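Local coordinates for sulfate transporter sulfate transporter family protein (PDB 4DGF) that forms the cytoplasmic STAS domain of a SulP-family membrane transporter that probably carries sulfate or related anions across the membrane, at residues R95-L100 against G104-L109. Residues are numbered along the deposited sequence; the frame is centred on the assembly and turned at random. Where two conformers were deposited one is given.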
ATOM      1  N   ARG A  95     -15.169  -1.642   4.017  1.00 16.71           N
ATOM      2  CA  ARG A  95     -15.270  -0.503   4.912  1.00 18.01           C
ATOM      3  C   ARG A  95     -14.073   0.427   4.729  1.00 16.15           C
ATOM      4  O   ARG A  95     -14.226   1.651   4.570  1.00 14.78           O
ATOM      5  CB  ARG A  95     -15.373  -0.990   6.332  1.00 19.53           C
ATOM      6  CG  ARG A  95     -15.282   0.227   7.224  1.00 22.46           C
ATOM      7  CD  ARG A  95     -15.267  -0.240   8.637  1.00 26.85           C
ATOM      8  NE  ARG A  95     -15.296   1.028   9.367  1.00 26.79           N
ATOM      9  CZ  ARG A  95     -15.579   1.155  10.648  1.00 32.12           C
ATOM     10  NH1 ARG A  95     -15.813   0.067  11.377  1.00 33.30           N
ATOM     11  NH2 ARG A  95     -15.521   2.372  11.189  1.00 27.20           N
ATOM     12  N   LEU A  96     -12.872  -0.154   4.622  1.00 14.02           N
ATOM     13  CA  LEU A  96     -11.733   0.767   4.339  1.00 13.11           C
ATOM     14  C   LEU A  96     -11.857   1.540   3.027  1.00 11.85           C
ATOM     15  O   LEU A  96     -11.504   2.755   2.936  1.00 12.55           O
ATOM     16  CB  LEU A  96     -10.415  -0.023   4.417  1.00 12.56           C
ATOM     17  CG  LEU A  96      -9.195   0.862   4.155  1.00 11.43           C
ATOM     18  CD1 LEU A  96      -9.055   1.902   5.259  1.00 12.71           C
ATOM     19  CD2 LEU A  96      -7.975  -0.058   4.309  1.00 12.39           C
ATOM     20  N   TYR A  97     -12.303   0.866   1.988  1.00 12.03           N
ATOM     21  CA  TYR A  97     -12.430   1.471   0.679  1.00 13.90           C
ATOM     22  C   TYR A  97     -13.393   2.689   0.813  1.00 14.18           C
ATOM     23  O   TYR A  97     -13.109   3.748   0.267  1.00 16.25           O
ATOM     24  CB  TYR A  97     -13.032   0.430  -0.309  1.00 15.77           C
ATOM     25  CG  TYR A  97     -13.213   0.978  -1.704  1.00 18.09           C
ATOM     26  CD1 TYR A  97     -12.224   0.854  -2.656  1.00 23.53           C
ATOM     27  CD2 TYR A  97     -14.387   1.626  -2.026  1.00 21.67           C
ATOM     28  CE1 TYR A  97     -12.432   1.330  -3.950  1.00 23.28           C
ATOM     29  CE2 TYR A  97     -14.580   2.103  -3.294  1.00 24.48           C
ATOM     30  CZ  TYR A  97     -13.578   1.956  -4.245  1.00 26.56           C
ATOM     31  OH  TYR A  97     -13.758   2.440  -5.543  1.00 29.84           O
ATOM     32  N   GLY A  98     -14.475   2.466   1.554  1.00 14.22           N
ATOM     33  CA  GLY A  98     -15.481   3.532   1.709  1.00 16.03           C
ATOM     34  C   GLY A  98     -14.823   4.769   2.353  1.00 15.46           C
ATOM     35  O   GLY A  98     -15.097   5.883   1.901  1.00 17.08           O
ATOM     36  N   ALA A  99     -13.960   4.559   3.369  1.00 13.20           N
ATOM     37  CA  ALA A  99     -13.266   5.667   4.070  1.00 13.20           C
ATOM     38  C   ALA A  99     -12.356   6.356   3.032  1.00 12.53           C
ATOM     39  O   ALA A  99     -12.354   7.571   2.897  1.00 13.88           O
ATOM     40  CB  ALA A  99     -12.513   5.172   5.310  1.00 13.54           C
ATOM     41  N   LEU A 100     -11.523   5.561   2.347  1.00 11.49           N
ATOM     42  CA  LEU A 100     -10.553   6.119   1.447  1.00 12.48           C
ATOM     43  C   LEU A 100     -11.269   6.819   0.297  1.00 13.28           C
ATOM     44  O   LEU A 100     -10.772   7.830  -0.151  1.00 14.69           O
ATOM     45  CB  LEU A 100      -9.705   4.962   0.809  1.00 12.37           C
ATOM     46  CG  LEU A 100      -8.814   4.269   1.813  1.00 14.22           C
ATOM     47  CD1 LEU A 100      -8.082   3.103   1.121  1.00 12.34           C
ATOM     48  CD2 LEU A 100      -7.767   5.227   2.406  1.00 12.96           C
ATOM     49  N   GLY A 104     -11.219  10.943  -0.728  1.00 14.91           N
ATOM     50  CA  GLY A 104     -10.761  11.340  -2.049  1.00 18.28           C
ATOM     51  C   GLY A 104      -9.534  10.606  -2.565  1.00 18.80           C
ATOM     52  O   GLY A 104      -8.976  10.930  -3.636  1.00 18.72           O
ATOM     53  N   PHE A 105      -9.082   9.639  -1.758  1.00 16.38           N
ATOM     54  CA  PHE A 105      -7.816   9.005  -2.048  1.00 15.24           C
ATOM     55  C   PHE A 105      -7.950   7.982  -3.198  1.00 16.25           C
ATOM     56  O   PHE A 105      -7.001   7.874  -4.004  1.00 16.18           O
ATOM     57  CB  PHE A 105      -7.267   8.249  -0.796  1.00 14.62           C
ATOM     58  CG  PHE A 105      -5.877   7.736  -1.011  1.00 12.71           C
ATOM     59  CD1 PHE A 105      -4.894   8.674  -1.207  1.00 12.66           C
ATOM     60  CD2 PHE A 105      -5.539   6.393  -0.988  1.00 12.59           C
ATOM     61  CE1 PHE A 105      -3.569   8.278  -1.359  1.00 12.49           C
ATOM     62  CE2 PHE A 105      -4.198   5.967  -1.187  1.00 13.34           C
ATOM     63  CZ  PHE A 105      -3.231   6.965  -1.413  1.00 13.06           C
ATOM     64  N   ILE A 106      -9.071   7.289  -3.275  1.00 14.78           N
ATOM     65  CA  ILE A 106      -9.309   6.288  -4.359  1.00 17.44           C
ATOM     66  C   ILE A 106      -9.220   6.998  -5.732  1.00 20.43           C
ATOM     67  O   ILE A 106      -8.516   6.508  -6.630  1.00 21.13           O
ATOM     68  CB  ILE A 106     -10.625   5.528  -4.236  1.00 17.97           C
ATOM     69  CG1 ILE A 106     -10.705   4.773  -2.902  1.00 17.41           C
ATOM     70  CG2 ILE A 106     -10.847   4.631  -5.483  1.00 19.03           C
ATOM     71  CD1 ILE A 106      -9.691   3.581  -2.710  1.00 17.88           C
ATOM     72  N   GLU A 107      -9.882   8.137  -5.895  0.50 21.78           N
ATOM     73  CA  GLU A 107      -9.854   8.790  -7.226  0.50 24.10           C
ATOM     74  C   GLU A 107      -8.469   9.354  -7.482  0.50 23.83           C
ATOM     75  O   GLU A 107      -8.051   9.459  -8.637  0.50 26.04           O
ATOM     76  CB  GLU A 107     -10.931   9.863  -7.373  0.50 26.51           C
ATOM     77  CG  GLU A 107     -12.352   9.367  -7.140  0.50 29.83           C
ATOM     78  CD  GLU A 107     -13.450  10.292  -7.650  0.50 31.68           C
ATOM     79  OE1 GLU A 107     -13.453  11.512  -7.335  0.50 31.50           O
ATOM     80  OE2 GLU A 107     -14.352   9.778  -8.340  0.50 31.08           O
ATOM     81  N   ALA A 108      -7.723   9.673  -6.419  1.00 21.51           N
ATOM     82  CA  ALA A 108      -6.359  10.247  -6.635  1.00 19.91           C
ATOM     83  C   ALA A 108      -5.340   9.193  -7.004  1.00 22.77           C
ATOM     84  O   ALA A 108      -4.425   9.408  -7.845  1.00 22.39           O
ATOM     85  CB  ALA A 108      -5.870  11.034  -5.429  1.00 22.27           C
ATOM     86  N   LEU A 109      -5.493   8.007  -6.406  1.00 18.98           N
ATOM     87  CA  LEU A 109      -4.520   6.938  -6.656  1.00 19.36           C
ATOM     88  C   LEU A 109      -4.861   6.218  -7.933  1.00 20.60           C
ATOM     89  O   LEU A 109      -3.984   5.811  -8.731  1.00 21.15           O
ATOM     90  CB  LEU A 109      -4.619   5.913  -5.493  1.00 18.28           C
ATOM     91  CG  LEU A 109      -3.571   4.793  -5.592  1.00 18.31           C
ATOM     92  CD1 LEU A 109      -2.140   5.373  -5.540  1.00 18.19           C
ATOM     93  CD2 LEU A 109      -3.834   3.818  -4.484  1.00 18.76           C
TER
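Y97 and L100 meet F105 and I106 at a helix-to-helix corner, where helix 94-103 gives way at G104 to the short helix 105-109; the axes of segments 95-100 and 105-109 make an angle of 81°, and the joint is partly a backbone bond and partly a small apolar patch. The bond runs from F105 N to L100 O at 3.0 Å. On the side of the second helix, I106 supplies most of the apolar contact, against Y97 and L100. Its CD1 rests 3.7 Å from Y97 CD1, while CG1 stands over one face of the Y97 ring, offset toward the rim, in a CH-pi contact 4.3 Å from the centroid. The other branch, I106 CG2, lies 3.6 Å from Y97 OH, so the isoleucine spans the ring from near its root to its hydroxyl. Y97 turns CG away from its own backbone N (chi1 180°), which carries the ring out toward the second helix.

Such a corner illustrates how a chain can end one helix and start another with hardly any linker. G104 closes the first with a Schellman motif, its positive phi (96°) readily adopted by glycine, and it also occupies the N-cap position of the next. In this STAS domain the paired helices follow strand 86-90, at one edge of the parallel sheet. The L100 side chain crosses that of I106 at about a right angle, its CB 3.8 Å from I106 CD1. F105 starts toward helix 94-103, but its ring swings off to helix 67-83, where it meets W74 edge-to-face and also touches M70 and L73. L100 also reaches L73, as well as L89 of strand 86-90, and its CD2 approaches F105 CD2 obliquely to the phenylalanine ring, at 4.2 Å.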